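Local coordinates for protein sulfite dehydrogenase (Paracoccus pantotrophus, PDB 2XTS) that probably oxidises protein-bound sulfane sulfur at a molybdenum-molybdopterin cofactor and hands the electrons to heme c of its cytochrome partner, at residues I143-Y148 against P321-R326; A116-A121 against P210-V215; H59-E62 against T66-G69; T298-S303 against A313-Q318. All coordinates share one frame; numbering follows the deposited sequence. Where two conformers were deposited one is given.

Interaction 1: I143-Y148 against P321-R326. With MTE (phosphonic acidmono-(2-amino-5,6-dimercapto-4-oxo-3,7,8a,9,10,10a-hexahydro-4H-8-oxa-1,3,9,10-tetraaza-anthracen-7-ylmethyl)ester), chain E.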
# COMPACT_ATOMS: atom_id res chain seq x y z
N ILE A 143 -3.38 -10.06 -11.14
CA ILE A 143 -2.68 -10.37 -9.94
C ILE A 143 -2.60 -9.10 -9.10
O ILE A 143 -2.48 -7.99 -9.62
CB ILE A 143 -1.25 -10.90 -10.27
CG1 ILE A 143 -0.59 -11.53 -9.05
CG2 ILE A 143 -0.34 -9.83 -10.89
CD1 ILE A 143 0.53 -12.48 -9.44
N HIS A 144 -2.60 -9.28 -7.79
CA HIS A 144 -2.27 -8.21 -6.85
C HIS A 144 -1.62 -8.82 -5.62
O HIS A 144 -1.66 -10.03 -5.42
CB HIS A 144 -3.47 -7.28 -6.54
CG HIS A 144 -4.68 -7.90 -5.92
ND1 HIS A 144 -4.65 -8.58 -4.72
CD2 HIS A 144 -5.98 -7.80 -6.28
CE1 HIS A 144 -5.89 -8.92 -4.40
NE2 HIS A 144 -6.71 -8.46 -5.33
N ASN A 145 -0.99 -7.97 -4.81
CA ASN A 145 -0.20 -8.41 -3.67
C ASN A 145 -0.35 -7.39 -2.57
O ASN A 145 0.04 -6.27 -2.71
CB ASN A 145 1.26 -8.54 -4.11
CG ASN A 145 2.17 -9.16 -3.05
OD1 ASN A 145 2.97 -8.44 -2.40
ND2 ASN A 145 2.14 -10.44 -2.93
N MET A 146 -0.95 -7.82 -1.48
CA MET A 146 -1.28 -6.93 -0.38
C MET A 146 -0.89 -7.55 0.96
O MET A 146 -0.78 -8.77 1.12
CB MET A 146 -2.79 -6.61 -0.37
CG MET A 146 -3.27 -6.13 -1.71
SD MET A 146 -4.94 -5.46 -1.59
CE MET A 146 -5.26 -5.12 -3.32
N GLU A 147 -0.70 -6.67 1.93
CA GLU A 147 -0.54 -7.04 3.34
C GLU A 147 -1.92 -7.16 3.97
O GLU A 147 -2.62 -6.15 4.08
CB GLU A 147 0.25 -5.96 4.07
CG GLU A 147 0.43 -6.20 5.57
CD GLU A 147 0.99 -4.99 6.29
OE1 GLU A 147 0.29 -3.96 6.38
OE2 GLU A 147 2.11 -5.07 6.82
N TYR A 148 -2.29 -8.35 4.41
CA TYR A 148 -3.63 -8.61 4.97
C TYR A 148 -3.57 -8.74 6.45
O TYR A 148 -2.63 -9.34 6.99
CB TYR A 148 -4.21 -9.89 4.36
CG TYR A 148 -4.52 -9.76 2.90
CD1 TYR A 148 -5.68 -9.13 2.49
CD2 TYR A 148 -3.68 -10.30 1.93
CE1 TYR A 148 -5.97 -8.99 1.14
CE2 TYR A 148 -3.96 -10.16 0.59
CZ TYR A 148 -5.12 -9.53 0.20
OH TYR A 148 -5.41 -9.39 -1.16
N PRO A 321 7.12 -16.00 1.59
CA PRO A 321 6.41 -17.15 1.03
C PRO A 321 5.10 -16.74 0.34
O PRO A 321 4.30 -15.97 0.88
CB PRO A 321 6.10 -18.00 2.25
CG PRO A 321 6.86 -17.43 3.36
CD PRO A 321 7.25 -16.05 3.05
N LYS A 322 4.88 -17.26 -0.86
CA LYS A 322 3.61 -17.11 -1.54
C LYS A 322 3.25 -15.62 -1.73
O LYS A 322 2.09 -15.23 -1.59
CB LYS A 322 2.52 -17.89 -0.81
CG LYS A 322 2.96 -19.32 -0.52
CD LYS A 322 1.92 -20.19 0.13
CE LYS A 322 2.58 -21.56 0.47
NZ LYS A 322 1.67 -22.66 0.80
N ALA A 323 4.24 -14.82 -2.11
CA ALA A 323 4.12 -13.37 -2.26
C ALA A 323 4.95 -12.90 -3.44
O ALA A 323 5.95 -13.50 -3.81
CB ALA A 323 4.56 -12.67 -1.00
N LEU A 324 4.51 -11.81 -4.04
CA LEU A 324 5.28 -11.20 -5.11
C LEU A 324 6.66 -10.82 -4.62
O LEU A 324 6.86 -10.36 -3.50
CB LEU A 324 4.60 -9.96 -5.70
CG LEU A 324 3.33 -10.16 -6.53
CD1 LEU A 324 2.88 -8.81 -7.09
CD2 LEU A 324 3.58 -11.11 -7.65
N THR A 325 7.61 -10.99 -5.53
CA THR A 325 9.03 -10.77 -5.29
C THR A 325 9.59 -9.99 -6.46
O THR A 325 9.38 -10.36 -7.61
CB THR A 325 9.72 -12.14 -5.14
OG1 THR A 325 9.02 -12.90 -4.14
CG2 THR A 325 11.19 -12.02 -4.76
N ARG A 326 10.30 -8.91 -6.16
CA ARG A 326 10.87 -8.04 -7.18
C ARG A 326 12.27 -8.47 -7.52
O ARG A 326 13.04 -8.74 -6.62
CB ARG A 326 10.89 -6.61 -6.65
CG ARG A 326 11.50 -5.57 -7.58
CD ARG A 326 10.82 -5.39 -8.94
NE ARG A 326 9.39 -5.10 -8.79
CZ ARG A 326 8.54 -4.89 -9.79
NH1 ARG A 326 8.94 -4.94 -11.05
NH2 ARG A 326 7.26 -4.68 -9.53
N1 MTE E . -15.77 -13.86 -4.55
C2 MTE E . -17.06 -13.67 -4.82
N2 MTE E . -17.94 -13.65 -3.80
N3 MTE E . -17.50 -13.46 -6.08
C4 MTE E . -16.67 -13.46 -7.16
O4 MTE E . -17.15 -13.25 -8.29
N5 MTE E . -14.31 -13.80 -7.94
C6 MTE E . -13.16 -14.60 -7.56
C7 MTE E . -12.54 -14.23 -6.22
N8 MTE E . -13.56 -14.16 -5.21
C9 MTE E . -15.25 -13.70 -6.94
C10 MTE E . -14.84 -13.92 -5.55
C1' MTE E . -12.07 -14.61 -8.62
S1' MTE E . -12.31 -15.56 -10.07
C2' MTE E . -10.89 -13.97 -8.43
S2' MTE E . -9.58 -14.13 -9.53
C3' MTE E . -10.70 -13.12 -7.19
O3' MTE E . -11.87 -12.99 -6.37
C4' MTE E . -10.30 -11.71 -7.58
O4' MTE E . -10.04 -10.94 -6.41
P MTE E . -10.03 -9.35 -6.60
O1P MTE E . -8.86 -9.19 -7.62
O2P MTE E . -11.31 -8.89 -7.21
O3P MTE E . -9.68 -8.79 -5.26

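Interaction 2: A116-A121 against P210-V215. With MTE (phosphonic acidmono-(2-amino-5,6-dimercapto-4-oxo-3,7,8a,9,10,10a-hexahydro-4H-8-oxa-1,3,9,10-tetraaza-anthracen-7-ylmethyl)ester), chain E; 2MO (molybdenum (IV)oxide), chain F.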
# COMPACT_ATOMS: atom_id res chain seq x y z
N ALA A 116 0.46 -11.73 0.64
CA ALA A 116 0.18 -12.80 -0.30
C ALA A 116 -0.30 -12.27 -1.61
O ALA A 116 -1.09 -11.33 -1.66
CB ALA A 116 -0.87 -13.75 0.27
N PHE A 117 0.11 -12.96 -2.68
CA PHE A 117 -0.40 -12.64 -3.98
C PHE A 117 -1.72 -13.36 -4.23
O PHE A 117 -1.90 -14.54 -3.89
CB PHE A 117 0.63 -12.99 -5.09
CG PHE A 117 0.81 -14.48 -5.36
CD1 PHE A 117 -0.09 -15.19 -6.16
CD2 PHE A 117 1.88 -15.17 -4.81
CE1 PHE A 117 0.08 -16.54 -6.39
CE2 PHE A 117 2.02 -16.50 -5.03
CZ PHE A 117 1.12 -17.19 -5.81
N CYS A 118 -2.64 -12.62 -4.87
CA CYS A 118 -3.90 -13.16 -5.37
C CYS A 118 -3.79 -13.15 -6.89
O CYS A 118 -3.79 -12.08 -7.47
CB CYS A 118 -5.06 -12.28 -4.92
SG CYS A 118 -6.66 -12.84 -5.53
N GLU A 119 -3.58 -14.33 -7.49
CA GLU A 119 -3.44 -14.46 -8.93
C GLU A 119 -4.66 -15.20 -9.46
O GLU A 119 -4.93 -16.33 -9.04
CB GLU A 119 -2.16 -15.17 -9.34
CG GLU A 119 -1.99 -15.20 -10.85
CD GLU A 119 -0.75 -15.92 -11.35
OE1 GLU A 119 -0.16 -16.72 -10.59
OE2 GLU A 119 -0.42 -15.66 -12.53
N CYS A 120 -5.38 -14.58 -10.37
CA CYS A 120 -6.49 -15.29 -11.01
C CYS A 120 -5.96 -16.54 -11.74
O CYS A 120 -4.93 -16.50 -12.37
CB CYS A 120 -7.17 -14.38 -12.01
SG CYS A 120 -8.66 -15.10 -12.77
N ALA A 121 -6.69 -17.64 -11.61
CA ALA A 121 -6.36 -18.87 -12.28
C ALA A 121 -6.16 -18.65 -13.77
O ALA A 121 -5.35 -19.36 -14.41
CB ALA A 121 -7.47 -19.89 -12.08
N PRO A 210 -16.85 -6.09 3.62
CA PRO A 210 -15.85 -5.89 4.65
C PRO A 210 -14.99 -7.11 5.01
O PRO A 210 -14.18 -7.02 5.91
CB PRO A 210 -16.70 -5.46 5.85
CG PRO A 210 -17.92 -6.31 5.69
CD PRO A 210 -18.17 -6.39 4.20
N ALA A 211 -15.15 -8.24 4.32
CA ALA A 211 -14.41 -9.43 4.65
C ALA A 211 -14.28 -10.36 3.46
O ALA A 211 -15.26 -10.64 2.76
CB ALA A 211 -15.10 -10.16 5.84
N ARG A 212 -13.07 -10.88 3.24
CA ARG A 212 -12.79 -11.86 2.19
C ARG A 212 -11.92 -12.98 2.74
O ARG A 212 -11.23 -12.79 3.74
CB ARG A 212 -12.08 -11.23 0.98
CG ARG A 212 -10.58 -10.99 1.19
CD ARG A 212 -9.90 -10.44 -0.04
NE ARG A 212 -10.08 -11.33 -1.18
CZ ARG A 212 -9.93 -10.95 -2.45
NH1 ARG A 212 -9.40 -9.77 -2.74
NH2 ARG A 212 -10.23 -11.79 -3.43
N LEU A 213 -11.90 -14.11 2.04
CA LEU A 213 -10.87 -15.09 2.28
C LEU A 213 -9.57 -14.74 1.57
O LEU A 213 -9.58 -14.29 0.43
CB LEU A 213 -11.31 -16.48 1.83
CG LEU A 213 -12.55 -17.04 2.53
CD1 LEU A 213 -12.83 -18.48 2.10
CD2 LEU A 213 -12.43 -16.95 4.05
N VAL A 214 -8.48 -15.01 2.28
CA VAL A 214 -7.11 -14.95 1.78
C VAL A 214 -6.59 -16.38 1.87
O VAL A 214 -6.62 -16.99 2.95
CB VAL A 214 -6.25 -13.93 2.57
CG1 VAL A 214 -4.78 -14.09 2.24
CG2 VAL A 214 -6.73 -12.55 2.24
N VAL A 215 -6.17 -16.94 0.72
CA VAL A 215 -5.83 -18.37 0.59
C VAL A 215 -4.42 -18.48 0.00
O VAL A 215 -4.25 -18.59 -1.22
CB VAL A 215 -6.86 -19.10 -0.31
CG1 VAL A 215 -6.66 -20.61 -0.22
CG2 VAL A 215 -8.31 -18.66 0.05
N1 MTE E . -15.77 -13.86 -4.55
C2 MTE E . -17.06 -13.67 -4.82
N2 MTE E . -17.94 -13.65 -3.80
N3 MTE E . -17.50 -13.46 -6.08
C4 MTE E . -16.67 -13.46 -7.16
O4 MTE E . -17.15 -13.25 -8.29
N5 MTE E . -14.31 -13.80 -7.94
C6 MTE E . -13.16 -14.60 -7.56
C7 MTE E . -12.54 -14.23 -6.22
N8 MTE E . -13.56 -14.16 -5.21
C9 MTE E . -15.25 -13.70 -6.94
C10 MTE E . -14.84 -13.92 -5.55
C1' MTE E . -12.07 -14.61 -8.62
S1' MTE E . -12.31 -15.56 -10.07
C2' MTE E . -10.89 -13.97 -8.43
S2' MTE E . -9.58 -14.13 -9.53
C3' MTE E . -10.70 -13.12 -7.19
O3' MTE E . -11.87 -12.99 -6.37
C4' MTE E . -10.30 -11.71 -7.58
O4' MTE E . -10.04 -10.94 -6.41
P MTE E . -10.03 -9.35 -6.60
O1P MTE E . -8.86 -9.19 -7.62
O2P MTE E . -11.31 -8.89 -7.21
O3P MTE E . -9.68 -8.79 -5.26
MO 2MO F . -10.18 -15.83 -11.08
OT1 2MO F . -9.44 -17.36 -10.50
OT2 2MO F . -11.31 -16.07 -12.66

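Interaction 3: H59-E62 against T66-G69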
# COMPACT_ATOMS: atom_id res chain seq x y z
N HIS A 59 3.06 -3.17 -15.52
CA HIS A 59 4.15 -2.59 -16.29
C HIS A 59 4.75 -1.37 -15.62
O HIS A 59 5.92 -1.09 -15.80
CB HIS A 59 3.64 -2.22 -17.67
CG HIS A 59 2.61 -1.15 -17.67
ND1 HIS A 59 1.38 -1.32 -17.09
CD2 HIS A 59 2.59 0.07 -18.27
CE1 HIS A 59 0.66 -0.23 -17.27
NE2 HIS A 59 1.37 0.63 -17.99
N ALA A 60 3.93 -0.61 -14.89
CA ALA A 60 4.33 0.70 -14.37
C ALA A 60 4.70 0.69 -12.91
O ALA A 60 5.28 1.64 -12.42
CB ALA A 60 3.22 1.72 -14.61
N LEU A 61 4.36 -0.38 -12.21
CA LEU A 61 4.61 -0.49 -10.79
C LEU A 61 6.05 -0.93 -10.52
O LEU A 61 6.71 -1.48 -11.37
CB LEU A 61 3.61 -1.43 -10.13
CG LEU A 61 2.14 -1.06 -10.28
CD1 LEU A 61 1.26 -2.17 -9.73
CD2 LEU A 61 1.76 0.29 -9.68
N GLU A 62 6.50 -0.72 -9.29
CA GLU A 62 7.77 -1.24 -8.80
C GLU A 62 7.54 -1.89 -7.43
O GLU A 62 6.41 -1.92 -6.91
CB GLU A 62 8.88 -0.16 -8.76
CG GLU A 62 9.93 -0.31 -9.84
CD GLU A 62 10.92 -1.42 -9.62
OE1 GLU A 62 11.80 -1.58 -10.49
OE2 GLU A 62 10.85 -2.14 -8.60
N THR A 66 0.92 -3.87 -4.18
CA THR A 66 0.07 -3.31 -5.22
C THR A 66 -0.80 -2.21 -4.62
O THR A 66 -1.49 -2.47 -3.63
CB THR A 66 -0.89 -4.38 -5.81
OG1 THR A 66 -0.18 -5.59 -6.12
CG2 THR A 66 -1.57 -3.82 -7.09
N PRO A 67 -0.82 -1.00 -5.22
CA PRO A 67 -1.77 0.01 -4.71
C PRO A 67 -3.19 -0.48 -4.90
O PRO A 67 -3.56 -0.87 -5.98
CB PRO A 67 -1.48 1.24 -5.58
CG PRO A 67 -0.16 0.98 -6.19
CD PRO A 67 -0.06 -0.49 -6.38
N GLN A 68 -3.97 -0.48 -3.85
CA GLN A 68 -5.26 -1.12 -3.90
C GLN A 68 -6.21 -0.45 -4.87
O GLN A 68 -7.08 -1.12 -5.42
CB GLN A 68 -5.86 -1.30 -2.50
CG GLN A 68 -5.80 -0.11 -1.59
CD GLN A 68 -4.56 -0.03 -0.71
OE1 GLN A 68 -3.47 -0.43 -1.11
NE2 GLN A 68 -4.75 0.46 0.50
N GLY A 69 -6.04 0.84 -5.12
CA GLY A 69 -6.88 1.50 -6.08
C GLY A 69 -6.70 1.05 -7.52
O GLY A 69 -7.59 1.26 -8.34

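Interaction 4: T298-S303 against A313-Q318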
# COMPACT_ATOMS: atom_id res chain seq x y z
N THR A 298 13.53 -18.46 -4.72
CA THR A 298 14.93 -18.52 -4.33
C THR A 298 15.84 -17.82 -5.31
O THR A 298 16.86 -17.31 -4.92
CB THR A 298 15.39 -19.96 -4.13
OG1 THR A 298 15.15 -20.71 -5.31
CG2 THR A 298 14.67 -20.59 -2.97
N ARG A 299 15.47 -17.80 -6.59
CA ARG A 299 16.17 -17.01 -7.58
C ARG A 299 15.36 -16.78 -8.82
O ARG A 299 14.36 -17.46 -9.06
CB ARG A 299 17.55 -17.58 -7.91
CG ARG A 299 17.59 -18.60 -8.97
CD ARG A 299 19.04 -19.02 -9.28
NE ARG A 299 19.07 -19.83 -10.48
CZ ARG A 299 18.86 -21.14 -10.50
NH1 ARG A 299 18.59 -21.79 -9.38
NH2 ARG A 299 18.90 -21.80 -11.64
N VAL A 300 15.79 -15.78 -9.57
CA VAL A 300 15.26 -15.51 -10.89
C VAL A 300 16.41 -15.38 -11.87
O VAL A 300 17.33 -14.62 -11.63
CB VAL A 300 14.37 -14.24 -10.95
CG1 VAL A 300 13.76 -14.09 -12.34
CG2 VAL A 300 13.31 -14.27 -9.86
N ASP A 301 16.35 -16.15 -12.95
CA ASP A 301 17.33 -16.04 -14.04
C ASP A 301 16.72 -15.21 -15.17
O ASP A 301 15.52 -15.31 -15.43
CB ASP A 301 17.74 -17.41 -14.54
CG ASP A 301 18.42 -18.26 -13.48
OD1 ASP A 301 19.06 -17.72 -12.57
OD2 ASP A 301 18.27 -19.50 -13.57
N VAL A 302 17.54 -14.42 -15.84
CA VAL A 302 17.14 -13.59 -16.95
C VAL A 302 17.99 -13.94 -18.18
O VAL A 302 19.21 -14.14 -18.06
CB VAL A 302 17.27 -12.10 -16.57
CG1 VAL A 302 17.11 -11.21 -17.79
CG2 VAL A 302 16.24 -11.75 -15.54
N SER A 303 17.34 -14.05 -19.34
CA SER A 303 18.04 -14.23 -20.60
C SER A 303 17.78 -13.05 -21.50
O SER A 303 16.68 -12.50 -21.50
CB SER A 303 17.57 -15.52 -21.28
OG SER A 303 18.20 -15.72 -22.55
N ALA A 313 19.57 -12.88 -11.80
CA ALA A 313 19.22 -11.51 -11.41
C ALA A 313 19.37 -11.41 -9.90
O ALA A 313 19.65 -12.40 -9.21
CB ALA A 313 17.78 -11.19 -11.84
N ARG A 314 19.17 -10.20 -9.37
CA ARG A 314 19.12 -10.05 -7.90
C ARG A 314 17.68 -9.85 -7.44
O ARG A 314 16.87 -9.30 -8.19
CB ARG A 314 20.02 -8.92 -7.42
CG ARG A 314 19.52 -7.53 -7.70
CD ARG A 314 20.50 -6.48 -7.19
NE ARG A 314 20.01 -5.14 -7.48
CZ ARG A 314 20.12 -4.54 -8.67
NH1 ARG A 314 20.68 -5.16 -9.70
NH2 ARG A 314 19.63 -3.33 -8.84
N ILE A 315 17.39 -10.37 -6.26
CA ILE A 315 16.14 -10.11 -5.56
C ILE A 315 16.29 -8.79 -4.84
O ILE A 315 17.24 -8.62 -4.07
CB ILE A 315 15.87 -11.20 -4.49
CG1 ILE A 315 15.71 -12.56 -5.18
CG2 ILE A 315 14.68 -10.83 -3.60
CD1 ILE A 315 14.97 -12.49 -6.48
N THR A 316 15.38 -7.86 -5.11
CA THR A 316 15.34 -6.56 -4.45
C THR A 316 14.27 -6.59 -3.38
O THR A 316 13.09 -6.66 -3.68
CB THR A 316 15.09 -5.47 -5.49
OG1 THR A 316 16.23 -5.45 -6.36
CG2 THR A 316 14.92 -4.10 -4.87
N GLY A 317 14.71 -6.59 -2.13
CA GLY A 317 13.80 -6.76 -1.00
C GLY A 317 13.82 -8.20 -0.55
O GLY A 317 14.80 -8.91 -0.75
N GLN A 318 12.72 -8.64 0.03
CA GLN A 318 12.60 -9.99 0.54
C GLN A 318 11.89 -10.88 -0.46
O GLN A 318 11.18 -10.43 -1.35
CB GLN A 318 11.80 -10.00 1.84
CG GLN A 318 12.46 -9.27 2.98
CD GLN A 318 11.67 -9.36 4.23
OE1 GLN A 318 10.71 -8.63 4.42
NE2 GLN A 318 12.03 -10.28 5.09
O HOH W 1 17.75 -14.16 -8.16

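Interaction 1: I143-Y148 against P321-R326
The contact lies at the seam between the molybdopterin-binding domain and the dimerisation domain, where Leu324 rests against Asn145 and Ile143. Segment 143-148 is the start of strand 143-152. Segment 321-326 is mostly a loop that leads into strand 325-333. The main touch is made by Asn145 and Leu324, which lie alongside each other, pointing opposite ways. Leu324 CD1 comes to 3.4 Å from Asn145 CB. CG of Asn145 stands anti to the backbone N (chi1 -173°), and this brings it to 3.7 Å from Leu324 CB. The other branch, Leu324 CD2, meets Ile143 CD1 at 3.8 Å. Leu289 and Trp291 of strand 282-291 also pack on Leu324. Strand 143-152 belongs to the curled antiparallel sheet of the cofactor domain, and its two sides do different work. Ile143 and Asn145 face the loop, while His144 points away from it. Its NE2 donates a nearly straight bond to phosphate oxygen O3P of MTE (3.0 Å, 177°). The acceptor lies at the ring edge, in plane. Met146 CE sits 3.7 Å above one face of the imidazole, over its centre. Further along the strand, Glu147 accepts bonds from Thr64 and Ile65 of the second subunit.

Interaction 2: A116-A121 against P210-V215
Ala116 and Val214 mark the closest backbone approach, with CA atoms 7.9 Å apart, so the two strands are not direct partners. They belong to the curled antiparallel sheet of the molybdopterin-binding domain, in which strands 143-152 and 193-198 lie between them. On the apolar side Ala116 CB faces Val214 CG1 at a loose 4.4 Å. Towards the cofactor the chemistry turns polar. Cys118 SG lies 4.3 Å from Arg212 NH2, obliquely to the guanidinium. Arg212 bends at chi3 (-58°), and its NH1 and NH2 reach the phosphate end of MTE. NH1 donates to O3P at 2.7 Å, the same oxygen that His144 bonds. NH2 donates to the ester oxygen O4' at 3.1 Å, nearly straight at 175°, with O4' in the guanidinium plane. NH2 also bonds Trp223 O. Two different oxygens are held, which should restrict rotation of the phosphate. Past Glu119 the chain leaves the strand, and Cys120 reaches the metal. Cys120 SG binds the molybdenum at 2.4 Å, as do S1' and S2' of the pyranopterin dithiolene of MTE. Tyr246 and Arg74 bond the molybdenum oxide group too. Next to the cysteine, Ala121 N donates to oxygen OT1 of this group at 3.0 Å.

Interaction 3: H59-E62 against T66-G69
Leu61 and Pro67 account for most of the buried surface, and Thr66 adds the rest. All three sit in the long loop between strands 52-53 and 74-75, where the chain turns over three residues and returns beside itself. The leucine reaches across with both methyls. CG of Leu61 is anti to the carbonyl carbon (chi1 -58°), which swings the branched end towards the returning chain. CD2 meets Pro67 CD at 3.8 Å and Pro67 CG at 4.0 Å. CD1 touches the same ring carbon, Pro67 CD, at 4.0 Å, so both methyls press on that corner of the ring. CD1 also faces Thr66 CG2 at 4.2 Å. Thr66 thus turns its methyl to the leucine, while its OG1 takes the bond from Asn145 N on strand 143-152. The loop lies at the dimer interface. Glu201 of the second subunit packs on Leu61, and Asn199 of that subunit packs on Pro67. Glu62 forms a salt bridge with Arg111 of the second subunit. Between the two segments themselves the touch is entirely carbon on carbon. Such a contact excludes water but has little directional preference, so the polar bonds to strand 143-152 and to the second subunit probably fix the loop's orientation.

Interaction 4: T298-S303 against A313-Q318
Val300 and Val302 share one torsion setting: CG1 stands anti to the backbone N (chi1 -175° and 169°), and CG2 of each is left to meet segment 313-318. Val302 CG2 packs on Ala313 CB at 4.0 Å. Val300 CG2 meets Ile315 CD1 at 4.2 Å, the two side chains crossing at about a right angle. Ile315 was modelled in two conformers, so this second touch is less certain. The backbones are joined by a direct bond and a water. Ala313 N donates to Val300 O at 2.8 Å (159°), and the donor lies close to the direction in which the carbonyl points. The return link is opened by the water, which accepts from Val300 N at 2.9 Å and donates to Ala313 O at 2.8 Å. Within segment 298-303, Arg299 holds Asp301 in a salt bridge. Its guanidinium approaches side-on, with NE to OD1 at 3.0 Å and NH2 to OD2 at 3.1 Å. Asp301 has further partners, Thr312 of the neighbouring strand 311-316 at OD1 and Arg343 at OD2, so its carboxylate is fixed from several directions. On the far side of the strand Thr298 and Arg299 both face Val345, a classic beta bulge. The two segments lie on the arms of the hairpin formed by strands 297-303 and 311-316, part of the antiparallel sheet in the immunoglobulin-like (E-set) dimerisation domain.

Overall arrangement
Interactions 1 and 2 lie near the centre of the chain and share a sheet, since strands 112-119 and 143-152 are neighbours. Both reach MTE, and His144 O to Cys118 N joins them directly. Interaction 3 is also buried, but in a loop at the dimer interface. It touches interaction 1 through Thr66 and Asn145 and through a long, weak ion pair of Glu62 with Arg326. Interaction 4 is more peripheral, about 24 Å from interaction 2 between centres. Arg326 O to Thr316 N ties it to interaction 1 within the dimerisation-domain sheet. Chemistry follows place: cofactor ligation in interaction 2, mostly apolar packing in 1 and 3, backbone and water bonds in 4.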